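Long-range contacts in beta-galactosidase (Marinomonas sp. ef1, PDB 6Y2K), which hydrolyses terminal beta-D-galactose residues of beta-galactosides, as a cold-active, hexameric glycoside hydrolase of family GH42: residues L518-T522 and Q552-L557; Y465-L470 and Y487-A493; E531-P535 and L546-H550; M415-C421 and Y435-C439. All blocks are in the same frame, centred on the assembly; numbering follows the deposited sequence.

Interaction 1: L518-T522 and Q552-L557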
# COMPACT_ATOMS: atom_id res chain seq x y z
N LEU A 518 -8.56 49.28 -3.14
CA LEU A 518 -9.85 48.58 -3.30
C LEU A 518 -10.04 47.48 -2.24
O LEU A 518 -11.15 47.25 -1.75
CB LEU A 518 -9.91 47.93 -4.69
CG LEU A 518 -11.07 48.19 -5.65
CD1 LEU A 518 -11.18 47.03 -6.63
CD2 LEU A 518 -12.41 48.46 -4.97
N LEU A 519 -8.96 46.75 -1.96
CA LEU A 519 -8.97 45.61 -1.05
C LEU A 519 -7.85 45.82 -0.02
O LEU A 519 -6.72 45.41 -0.26
CB LEU A 519 -8.76 44.32 -1.85
CG LEU A 519 -10.04 43.77 -2.47
CD1 LEU A 519 -9.78 42.89 -3.68
CD2 LEU A 519 -10.81 42.99 -1.41
N PRO A 520 -8.16 46.51 1.10
CA PRO A 520 -7.09 46.86 2.04
C PRO A 520 -6.52 45.66 2.81
O PRO A 520 -7.12 45.17 3.77
CB PRO A 520 -7.74 47.89 2.97
CG PRO A 520 -9.21 47.64 2.86
CD PRO A 520 -9.45 47.14 1.46
N LEU A 521 -5.35 45.21 2.37
CA LEU A 521 -4.60 44.15 3.04
C LEU A 521 -3.12 44.29 2.70
O LEU A 521 -2.76 44.99 1.75
CB LEU A 521 -5.13 42.79 2.61
CG LEU A 521 -5.02 42.46 1.11
CD1 LEU A 521 -3.89 41.47 0.86
CD2 LEU A 521 -6.33 41.91 0.58
N THR A 522 -2.27 43.62 3.47
CA THR A 522 -0.83 43.62 3.25
C THR A 522 -0.31 42.18 3.25
O THR A 522 -0.53 41.46 4.22
CB THR A 522 -0.11 44.43 4.34
OG1 THR A 522 -0.58 45.78 4.32
CG2 THR A 522 1.41 44.43 4.12
N GLN A 552 1.14 35.19 3.96
CA GLN A 552 0.92 35.65 5.33
C GLN A 552 0.41 37.09 5.23
O GLN A 552 1.15 37.98 4.79
CB GLN A 552 2.23 35.59 6.11
CG GLN A 552 2.12 36.06 7.56
CD GLN A 552 3.47 36.07 8.27
OE1 GLN A 552 4.16 35.04 8.33
NE2 GLN A 552 3.84 37.21 8.82
N ILE A 553 -0.84 37.31 5.64
CA ILE A 553 -1.57 38.55 5.35
C ILE A 553 -2.07 39.22 6.63
O ILE A 553 -2.51 38.54 7.57
CB ILE A 553 -2.76 38.27 4.40
CG1 ILE A 553 -2.24 37.87 3.01
CG2 ILE A 553 -3.68 39.49 4.26
CD1 ILE A 553 -3.30 37.27 2.10
N LYS A 554 -2.00 40.55 6.66
CA LYS A 554 -2.63 41.37 7.69
C LYS A 554 -3.75 42.17 7.03
O LYS A 554 -3.54 42.82 6.00
CB LYS A 554 -1.62 42.30 8.36
CG LYS A 554 -2.23 43.15 9.47
CD LYS A 554 -1.18 43.66 10.44
CE LYS A 554 -1.81 44.46 11.58
NZ LYS A 554 -0.94 44.47 12.80
N THR A 555 -4.95 42.09 7.59
CA THR A 555 -6.11 42.81 7.07
C THR A 555 -7.17 42.97 8.15
O THR A 555 -7.21 42.19 9.10
CB THR A 555 -6.75 42.08 5.86
OG1 THR A 555 -7.78 42.90 5.28
CG2 THR A 555 -7.36 40.73 6.25
N GLU A 556 -8.01 43.99 8.01
CA GLU A 556 -9.22 44.14 8.82
C GLU A 556 -10.46 43.65 8.07
O GLU A 556 -11.54 43.58 8.65
CB GLU A 556 -9.42 45.60 9.25
CG GLU A 556 -8.31 46.15 10.13
CD GLU A 556 -8.10 45.35 11.40
OE1 GLU A 556 -6.93 45.13 11.77
OE2 GLU A 556 -9.11 44.92 12.02
N LEU A 557 -10.31 43.27 6.80
CA LEU A 557 -11.43 42.73 6.03
C LEU A 557 -11.96 41.44 6.68
O LEU A 557 -11.19 40.70 7.27
CB LEU A 557 -11.00 42.44 4.59
CG LEU A 557 -10.71 43.64 3.70
CD1 LEU A 557 -10.00 43.18 2.43
CD2 LEU A 557 -11.98 44.41 3.36
O HOH W 1 -8.22 46.19 6.04

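Interaction 2: Y465-L470 and Y487-A493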
# COMPACT_ATOMS: atom_id res chain seq x y z
N TYR A 465 -19.67 41.62 -17.64
CA TYR A 465 -19.46 40.48 -16.73
C TYR A 465 -19.97 40.74 -15.31
O TYR A 465 -19.70 41.78 -14.71
CB TYR A 465 -17.96 40.11 -16.69
CG TYR A 465 -17.40 39.84 -18.06
CD1 TYR A 465 -17.89 38.80 -18.84
CD2 TYR A 465 -16.41 40.66 -18.62
CE1 TYR A 465 -17.40 38.56 -20.11
CE2 TYR A 465 -15.90 40.42 -19.89
CZ TYR A 465 -16.40 39.37 -20.63
OH TYR A 465 -15.94 39.12 -21.89
N GLU A 466 -20.72 39.77 -14.78
CA GLU A 466 -21.24 39.82 -13.42
C GLU A 466 -20.23 39.34 -12.38
O GLU A 466 -20.24 39.81 -11.25
CB GLU A 466 -22.52 38.98 -13.31
CG GLU A 466 -23.65 39.45 -14.21
CD GLU A 466 -24.11 40.87 -13.91
OE1 GLU A 466 -23.88 41.40 -12.80
OE2 GLU A 466 -24.71 41.46 -14.82
N LEU A 467 -19.37 38.41 -12.78
CA LEU A 467 -18.28 37.90 -11.94
C LEU A 467 -16.97 37.95 -12.72
O LEU A 467 -16.90 37.50 -13.86
CB LEU A 467 -18.58 36.46 -11.53
CG LEU A 467 -17.53 35.70 -10.72
CD1 LEU A 467 -17.26 36.37 -9.38
CD2 LEU A 467 -17.97 34.26 -10.53
N LEU A 468 -15.93 38.48 -12.09
CA LEU A 468 -14.62 38.67 -12.69
C LEU A 468 -13.56 38.08 -11.77
O LEU A 468 -13.49 38.46 -10.60
CB LEU A 468 -14.34 40.17 -12.87
CG LEU A 468 -12.96 40.59 -13.39
CD1 LEU A 468 -12.65 39.95 -14.73
CD2 LEU A 468 -12.87 42.11 -13.51
N VAL A 469 -12.75 37.17 -12.30
CA VAL A 469 -11.69 36.51 -11.55
C VAL A 469 -10.34 36.81 -12.17
O VAL A 469 -10.16 36.59 -13.37
CB VAL A 469 -11.91 34.98 -11.50
CG1 VAL A 469 -10.78 34.29 -10.72
CG2 VAL A 469 -13.27 34.66 -10.88
N LEU A 470 -9.41 37.34 -11.37
CA LEU A 470 -8.01 37.57 -11.77
C LEU A 470 -7.16 36.53 -11.04
O LEU A 470 -6.83 36.73 -9.86
CB LEU A 470 -7.53 38.98 -11.42
CG LEU A 470 -8.33 40.26 -11.72
CD1 LEU A 470 -7.39 41.46 -11.87
CD2 LEU A 470 -9.29 40.19 -12.88
N TYR A 487 -15.63 49.00 -11.74
CA TYR A 487 -16.34 47.76 -12.08
C TYR A 487 -17.48 47.52 -11.09
O TYR A 487 -17.29 47.65 -9.87
CB TYR A 487 -15.36 46.57 -12.09
CG TYR A 487 -15.97 45.20 -12.32
CD1 TYR A 487 -16.64 44.90 -13.50
CD2 TYR A 487 -15.85 44.20 -11.35
CE1 TYR A 487 -17.20 43.64 -13.70
CE2 TYR A 487 -16.40 42.95 -11.54
CZ TYR A 487 -17.07 42.67 -12.71
OH TYR A 487 -17.61 41.43 -12.88
N GLN A 488 -18.66 47.22 -11.62
CA GLN A 488 -19.89 47.07 -10.83
C GLN A 488 -20.25 45.62 -10.49
O GLN A 488 -21.15 45.39 -9.69
CB GLN A 488 -21.07 47.74 -11.56
CG GLN A 488 -20.93 49.26 -11.71
CD GLN A 488 -20.77 49.97 -10.38
OE1 GLN A 488 -21.72 50.07 -9.59
NE2 GLN A 488 -19.58 50.50 -10.13
N GLY A 489 -19.57 44.64 -11.09
CA GLY A 489 -19.80 43.23 -10.78
C GLY A 489 -19.04 42.77 -9.55
O GLY A 489 -18.59 43.60 -8.74
N VAL A 490 -18.88 41.45 -9.42
CA VAL A 490 -18.18 40.84 -8.29
C VAL A 490 -16.74 40.50 -8.68
O VAL A 490 -16.52 39.87 -9.70
CB VAL A 490 -18.93 39.57 -7.81
CG1 VAL A 490 -18.17 38.90 -6.67
CG2 VAL A 490 -20.34 39.93 -7.37
N LEU A 491 -15.78 40.92 -7.87
CA LEU A 491 -14.35 40.70 -8.14
C LEU A 491 -13.73 39.70 -7.16
O LEU A 491 -13.86 39.87 -5.95
CB LEU A 491 -13.58 42.02 -8.02
CG LEU A 491 -12.04 41.95 -8.13
CD1 LEU A 491 -11.61 41.50 -9.52
CD2 LEU A 491 -11.40 43.28 -7.75
N LEU A 492 -13.03 38.71 -7.71
CA LEU A 492 -12.09 37.87 -6.95
C LEU A 492 -10.68 38.04 -7.52
O LEU A 492 -10.40 37.66 -8.66
CB LEU A 492 -12.51 36.39 -7.01
CG LEU A 492 -11.55 35.39 -6.33
CD1 LEU A 492 -11.40 35.72 -4.85
CD2 LEU A 492 -12.01 33.95 -6.52
N ALA A 493 -9.79 38.62 -6.71
CA ALA A 493 -8.37 38.71 -7.05
C ALA A 493 -7.63 37.57 -6.36
O ALA A 493 -7.77 37.37 -5.16
CB ALA A 493 -7.81 40.05 -6.61

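Interaction 3: E531-P535 and L546-H550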
# COMPACT_ATOMS: atom_id res chain seq x y z
N GLU A 531 4.81 20.08 -2.61
CA GLU A 531 3.56 19.31 -2.71
C GLU A 531 3.21 18.56 -1.41
O GLU A 531 2.03 18.39 -1.08
CB GLU A 531 3.65 18.33 -3.88
CG GLU A 531 2.35 17.61 -4.25
CD GLU A 531 1.29 18.51 -4.87
OE1 GLU A 531 1.61 19.58 -5.42
OE2 GLU A 531 0.11 18.14 -4.81
N HIS A 532 4.24 18.13 -0.68
CA HIS A 532 4.05 17.30 0.53
C HIS A 532 3.49 17.98 1.78
O HIS A 532 3.13 17.29 2.73
CB HIS A 532 5.34 16.54 0.88
CG HIS A 532 6.52 17.40 1.25
ND1 HIS A 532 6.60 18.09 2.45
CD2 HIS A 532 7.70 17.63 0.61
CE1 HIS A 532 7.76 18.73 2.51
NE2 HIS A 532 8.45 18.45 1.41
N THR A 533 3.40 19.31 1.78
CA THR A 533 2.88 20.06 2.92
C THR A 533 1.75 20.98 2.45
O THR A 533 1.98 21.96 1.76
CB THR A 533 4.00 20.84 3.64
OG1 THR A 533 4.99 19.91 4.09
CG2 THR A 533 3.47 21.62 4.85
N GLN A 534 0.52 20.62 2.84
CA GLN A 534 -0.71 21.26 2.40
C GLN A 534 -1.55 21.66 3.63
O GLN A 534 -2.37 20.88 4.12
CB GLN A 534 -1.48 20.30 1.48
CG GLN A 534 -0.70 19.98 0.21
CD GLN A 534 -1.48 19.18 -0.82
OE1 GLN A 534 -2.71 19.03 -0.73
NE2 GLN A 534 -0.76 18.65 -1.82
N PRO A 535 -1.32 22.88 4.16
CA PRO A 535 -2.01 23.34 5.37
C PRO A 535 -3.54 23.30 5.31
O PRO A 535 -4.14 23.54 4.25
CB PRO A 535 -1.52 24.79 5.51
CG PRO A 535 -0.16 24.78 4.89
CD PRO A 535 -0.28 23.84 3.73
N LEU A 546 -4.91 24.02 1.42
CA LEU A 546 -4.19 24.87 0.48
C LEU A 546 -2.87 24.21 0.14
O LEU A 546 -2.35 23.42 0.92
CB LEU A 546 -3.97 26.26 1.08
CG LEU A 546 -2.97 26.40 2.24
CD1 LEU A 546 -1.55 26.69 1.74
CD2 LEU A 546 -3.44 27.52 3.15
N LYS A 547 -2.32 24.55 -1.03
CA LYS A 547 -1.04 24.01 -1.49
C LYS A 547 -0.24 25.06 -2.25
O LYS A 547 -0.80 26.03 -2.76
CB LYS A 547 -1.26 22.78 -2.36
CG LYS A 547 -2.20 22.98 -3.54
CD LYS A 547 -2.57 21.63 -4.17
CE LYS A 547 -3.51 21.80 -5.36
NZ LYS A 547 -3.69 20.51 -6.09
N HIS A 548 1.08 24.87 -2.27
CA HIS A 548 2.03 25.58 -3.15
C HIS A 548 2.38 27.01 -2.75
O HIS A 548 3.57 27.38 -2.77
CB HIS A 548 1.58 25.58 -4.63
CG HIS A 548 1.25 24.22 -5.16
ND1 HIS A 548 0.35 24.02 -6.19
CD2 HIS A 548 1.70 22.99 -4.82
CE1 HIS A 548 0.26 22.73 -6.45
NE2 HIS A 548 1.07 22.08 -5.63
N TRP A 549 1.37 27.81 -2.44
CA TRP A 549 1.51 29.24 -2.21
C TRP A 549 0.59 29.66 -1.06
O TRP A 549 -0.61 29.41 -1.09
CB TRP A 549 1.14 29.99 -3.48
CG TRP A 549 1.57 31.41 -3.48
CD1 TRP A 549 0.82 32.50 -3.14
CD2 TRP A 549 2.85 31.91 -3.84
NE1 TRP A 549 1.56 33.65 -3.26
CE2 TRP A 549 2.81 33.31 -3.70
CE3 TRP A 549 4.04 31.30 -4.28
CZ2 TRP A 549 3.92 34.13 -3.98
CZ3 TRP A 549 5.14 32.11 -4.55
CH2 TRP A 549 5.07 33.51 -4.40
N HIS A 550 1.18 30.29 -0.05
CA HIS A 550 0.53 30.52 1.24
C HIS A 550 0.96 31.89 1.77
O HIS A 550 1.97 32.01 2.47
CB HIS A 550 0.92 29.36 2.19
CG HIS A 550 0.34 29.42 3.57
ND1 HIS A 550 1.01 28.94 4.67
CD2 HIS A 550 -0.86 29.86 4.02
CE1 HIS A 550 0.26 29.11 5.75
NE2 HIS A 550 -0.89 29.65 5.38
O HOH W 2 -1.24 19.42 -6.74
O HOH W 3 -2.59 17.70 -4.43
O HOH W 4 1.72 22.40 -0.90

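Interaction 4: M415-C421 and Y435-C439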
# COMPACT_ATOMS: atom_id res chain seq x y z
N MET A 415 -9.49 36.61 -16.18
CA MET A 415 -8.48 37.46 -16.83
C MET A 415 -7.14 36.74 -16.95
O MET A 415 -6.50 36.44 -15.93
CB MET A 415 -8.30 38.77 -16.04
CG MET A 415 -7.32 39.76 -16.67
SD MET A 415 -7.34 41.36 -15.82
CE MET A 415 -8.90 42.00 -16.43
N PHE A 416 -6.72 36.50 -18.20
CA PHE A 416 -5.43 35.88 -18.52
C PHE A 416 -4.51 36.92 -19.15
O PHE A 416 -4.88 37.57 -20.13
CB PHE A 416 -5.64 34.72 -19.50
CG PHE A 416 -4.40 33.90 -19.72
CD1 PHE A 416 -3.48 34.26 -20.71
CD2 PHE A 416 -4.13 32.79 -18.93
CE1 PHE A 416 -2.34 33.51 -20.92
CE2 PHE A 416 -2.97 32.05 -19.13
CZ PHE A 416 -2.08 32.41 -20.13
N ASP A 417 -3.31 37.06 -18.59
CA ASP A 417 -2.34 38.07 -19.00
C ASP A 417 -1.01 37.38 -19.32
O ASP A 417 -0.37 36.83 -18.43
CB ASP A 417 -2.17 39.09 -17.87
CG ASP A 417 -1.46 40.35 -18.31
OD1 ASP A 417 -2.13 41.30 -18.77
OD2 ASP A 417 -0.22 40.41 -18.16
N TYR A 418 -0.60 37.40 -20.60
CA TYR A 418 0.69 36.80 -20.99
C TYR A 418 1.88 37.42 -20.24
O TYR A 418 2.82 36.72 -19.86
CB TYR A 418 0.89 36.86 -22.51
CG TYR A 418 -0.01 35.90 -23.24
CD1 TYR A 418 0.36 34.57 -23.44
CD2 TYR A 418 -1.25 36.31 -23.72
CE1 TYR A 418 -0.47 33.68 -24.10
CE2 TYR A 418 -2.10 35.43 -24.38
CZ TYR A 418 -1.70 34.11 -24.56
OH TYR A 418 -2.54 33.23 -25.21
N ASP A 419 1.83 38.73 -19.99
CA ASP A 419 2.90 39.38 -19.26
C ASP A 419 3.02 38.84 -17.84
O ASP A 419 4.14 38.62 -17.36
CB ASP A 419 2.73 40.91 -19.26
CG ASP A 419 4.03 41.62 -18.98
OD1 ASP A 419 4.86 41.69 -19.91
OD2 ASP A 419 4.21 42.10 -17.84
N ALA A 420 1.88 38.62 -17.17
CA ALA A 420 1.86 37.98 -15.85
C ALA A 420 2.42 36.55 -15.92
O ALA A 420 3.21 36.16 -15.06
CB ALA A 420 0.44 37.96 -15.28
N CYS A 421 2.02 35.81 -16.94
CA CYS A 421 2.55 34.46 -17.17
C CYS A 421 4.08 34.43 -17.22
O CYS A 421 4.72 33.61 -16.55
CB CYS A 421 1.97 33.87 -18.46
SG CYS A 421 2.30 32.11 -18.64
N TYR A 435 1.67 29.66 -13.21
CA TYR A 435 0.56 30.56 -13.52
C TYR A 435 -0.50 29.86 -14.37
O TYR A 435 -1.68 29.88 -14.04
CB TYR A 435 1.06 31.79 -14.26
CG TYR A 435 -0.02 32.76 -14.74
CD1 TYR A 435 -0.74 33.52 -13.83
CD2 TYR A 435 -0.29 32.93 -16.10
CE1 TYR A 435 -1.70 34.43 -14.26
CE2 TYR A 435 -1.25 33.83 -16.53
CZ TYR A 435 -1.95 34.59 -15.61
OH TYR A 435 -2.89 35.50 -16.01
N PHE A 436 -0.06 29.24 -15.46
CA PHE A 436 -0.99 28.56 -16.36
C PHE A 436 -1.78 27.45 -15.65
O PHE A 436 -2.99 27.32 -15.85
CB PHE A 436 -0.26 27.98 -17.58
CG PHE A 436 -1.19 27.50 -18.65
CD1 PHE A 436 -1.79 26.26 -18.57
CD2 PHE A 436 -1.49 28.33 -19.73
CE1 PHE A 436 -2.66 25.83 -19.56
CE2 PHE A 436 -2.37 27.91 -20.71
CZ PHE A 436 -2.95 26.66 -20.63
N PHE A 437 -1.10 26.66 -14.81
CA PHE A 437 -1.75 25.57 -14.09
C PHE A 437 -2.83 26.14 -13.16
O PHE A 437 -3.94 25.62 -13.10
CB PHE A 437 -0.76 24.76 -13.23
CG PHE A 437 0.25 23.94 -14.00
CD1 PHE A 437 0.49 24.10 -15.37
CD2 PHE A 437 1.04 23.04 -13.29
CE1 PHE A 437 1.47 23.35 -16.01
CE2 PHE A 437 2.02 22.28 -13.93
CZ PHE A 437 2.23 22.44 -15.29
N TRP A 438 -2.49 27.20 -12.44
CA TRP A 438 -3.41 27.84 -11.50
C TRP A 438 -4.64 28.39 -12.23
O TRP A 438 -5.77 28.16 -11.79
CB TRP A 438 -2.69 28.93 -10.70
CG TRP A 438 -3.58 29.74 -9.78
CD1 TRP A 438 -3.80 31.07 -9.84
CD2 TRP A 438 -4.37 29.25 -8.68
NE1 TRP A 438 -4.67 31.46 -8.85
CE2 TRP A 438 -5.04 30.36 -8.12
CE3 TRP A 438 -4.58 27.98 -8.12
CZ2 TRP A 438 -5.90 30.26 -7.01
CZ3 TRP A 438 -5.44 27.87 -7.01
CH2 TRP A 438 -6.10 29.00 -6.48
N CYS A 439 -4.42 29.08 -13.36
CA CYS A 439 -5.53 29.59 -14.19
C CYS A 439 -6.43 28.44 -14.66
O CYS A 439 -7.66 28.51 -14.55
CB CYS A 439 -5.01 30.38 -15.40
SG CYS A 439 -4.23 31.98 -15.04
O HOH W 5 -4.50 37.14 -14.22

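Interaction 1: L518-T522 and Q552-L557
An antiparallel two-stranded ribbon begins here, where strand 521-528 enters and its partner 549-555 leaves, within the trimerisation domain. Thr522 and Lys554 form a hydrogen-bonded antiparallel pair: Thr522 N donates to Lys554 O (2.9 Å) and Lys554 N to Thr522 O (3.0 Å). The same carbonyls accept CA-H...O contacts, from Leu521 CA to Lys554 O at 3.4 Å and from Ile553 CA to Thr522 O at 3.3 Å.

Toward the open end a side chain takes over from the main chain. Thr555 OG1 donates to Pro520 O (2.8 Å) and accepts from Leu557 N (3.0 Å); the second bond makes an ST turn, which bends the chain as it leaves the strand. Water 1 gives Pro520 O a second donor at 2.7 Å and accepts from Glu556 N at 3.0 Å.

The turn also presents Leu557, whose CD1 lies 3.9 Å from Leu519 CD2 and 4.1 Å from Pro520 CD. Leu521 CD1 meets Ile553 CG2 at 3.9 Å, and both side chains rest on Met571 and Tyr578 of the main mixed sheet. The arrangement is that of a beta ribbon packed by its apolar face on a larger sheet, its open end finished by a threonine ST turn.

Interaction 2: Y465-L470 and Y487-A493
Strands 467-470 and 490-493 are the two parallel strands of a beta-alpha-beta crossover, joined through helix 478-486 and running side by side in the mixed sheet of the trimerisation domain. Their axes approach to 4.8 Å at an angle of 13°.

The backbone bonds alternate as parallel pairing requires: Val490 N to Glu466 O and Leu468 N to Val490 O, both 2.8 Å, then Leu492 N to Leu468 O and Leu470 N to Leu492 O, both 2.9 Å.

Most of the apolar packing follows the register. On one face Leu467 CD1 touches Val490 CG1 at 3.8 Å, and this face, which also carries Val469 and Leu492, is covered by helices 585-598 and 435-448. On the other, Leu491 CD1 sits 4.2 Å from Leu468 CG and, diagonally, 4.1 Å from Leu470 CG.

The aromatic contribution comes from Tyr487, just past the crossover helix. Its ring takes Leu468 CD2 over one face in a CH-pi contact, 4.2 Å from the centroid, while Tyr487 OH donates to Tyr465 O at 2.8 Å.

Interaction 3: E531-P535 and L546-H550
This is a surface contact that combines direct and water-mediated polar bonds with a proline-leucine packing, between the loop that precedes strand 536-538 and the corner linking strands 544-547 and 549-555. At its outer end, His548 NE2 donates to Glu531 OE1 at 2.6 Å, a His-carboxylate hydrogen bond made at the edge of the imidazole. The other carboxylate oxygen, Glu531 OE2, receives a bond from water 2 (2.7 Å), which in turn accepts from Lys547 NZ (2.8 Å), so acid and amine are joined through solvent.

The chain turns at His548, whose positive phi of 77° marks the corner between a strand of the mixed sheet and one of the two-stranded ribbon. Water 4 bridges the two segments, donating to Thr533 O at 2.7 Å and accepting from His548 N at 2.9 Å. Farther in, the loop comes alongside the strand: Leu546 N donates to Pro535 O at 3.0 Å, and Pro535 CD packs on Leu546 CD1 at 3.7 Å. Gln534 NE2 braces the loop internally through Glu531 O (2.9 Å), while Gln534 CG lies 3.8 Å from Lys547 CB.

Interaction 4: M415-C421 and Y435-C439
A tyrosine knob fills the hollow formed where strand 412-415 of the trimerisation domain's mixed sheet gives way to helix 418-426. The knob is Tyr435, the first residue of helix 435-448; 116 Å² of it is covered by residues 415-421. Ala420 and Cys421 wall one side of the hollow: Ala420 CB lies over the tyrosine ring, 4.1 Å from Tyr435 CZ, and Cys421 CB comes within 3.4 Å of Tyr435 CD2.

Phe416 forms another wall and a second bump. Its ring meets that of Tyr435 obliquely, the planes at 44° and Phe416 CE2 3.6 Å from Tyr435 CE2. The phenylalanine in turn fits against helix 435-448, with Phe416 CE2 4.0 Å from Phe436 CD2 and Phe416 CD2 4.0 Å from Cys439 SG.

The N-cap Asp417, whose OD2 accepts from Ala420 N at 2.9 Å and whose OD1 is hydrogen-bonded to Ser458, starts the helix at the floor of the hollow. There Asp417 N donates to Tyr435 OH at 3.0 Å, and water 5 donates to Met415 O at 2.7 Å while accepting from Tyr435 OH at 2.9 Å.

All four contacts fall within the trimerisation domain, and the chain makes them largely in series. Interaction 4 closes first, bringing helix 435-448 back against the end of strand 412-415 and the start of helix 418-426. Interaction 2 follows, closing a crossover beside that same strand: Val469 O lies 2.9 Å from Met415 N, a probable hydrogen bond. The chain then opens interaction 1, and the two touch where Leu518 CD1 packs on Leu491 CD2 at 3.9 Å. Interaction 3, nested within the loop that interaction 1 closes, lies at the corner where strand 544-547 of the mixed sheet runs on into ribbon strand 549-555, which interaction 1 then pairs with strand 521-528.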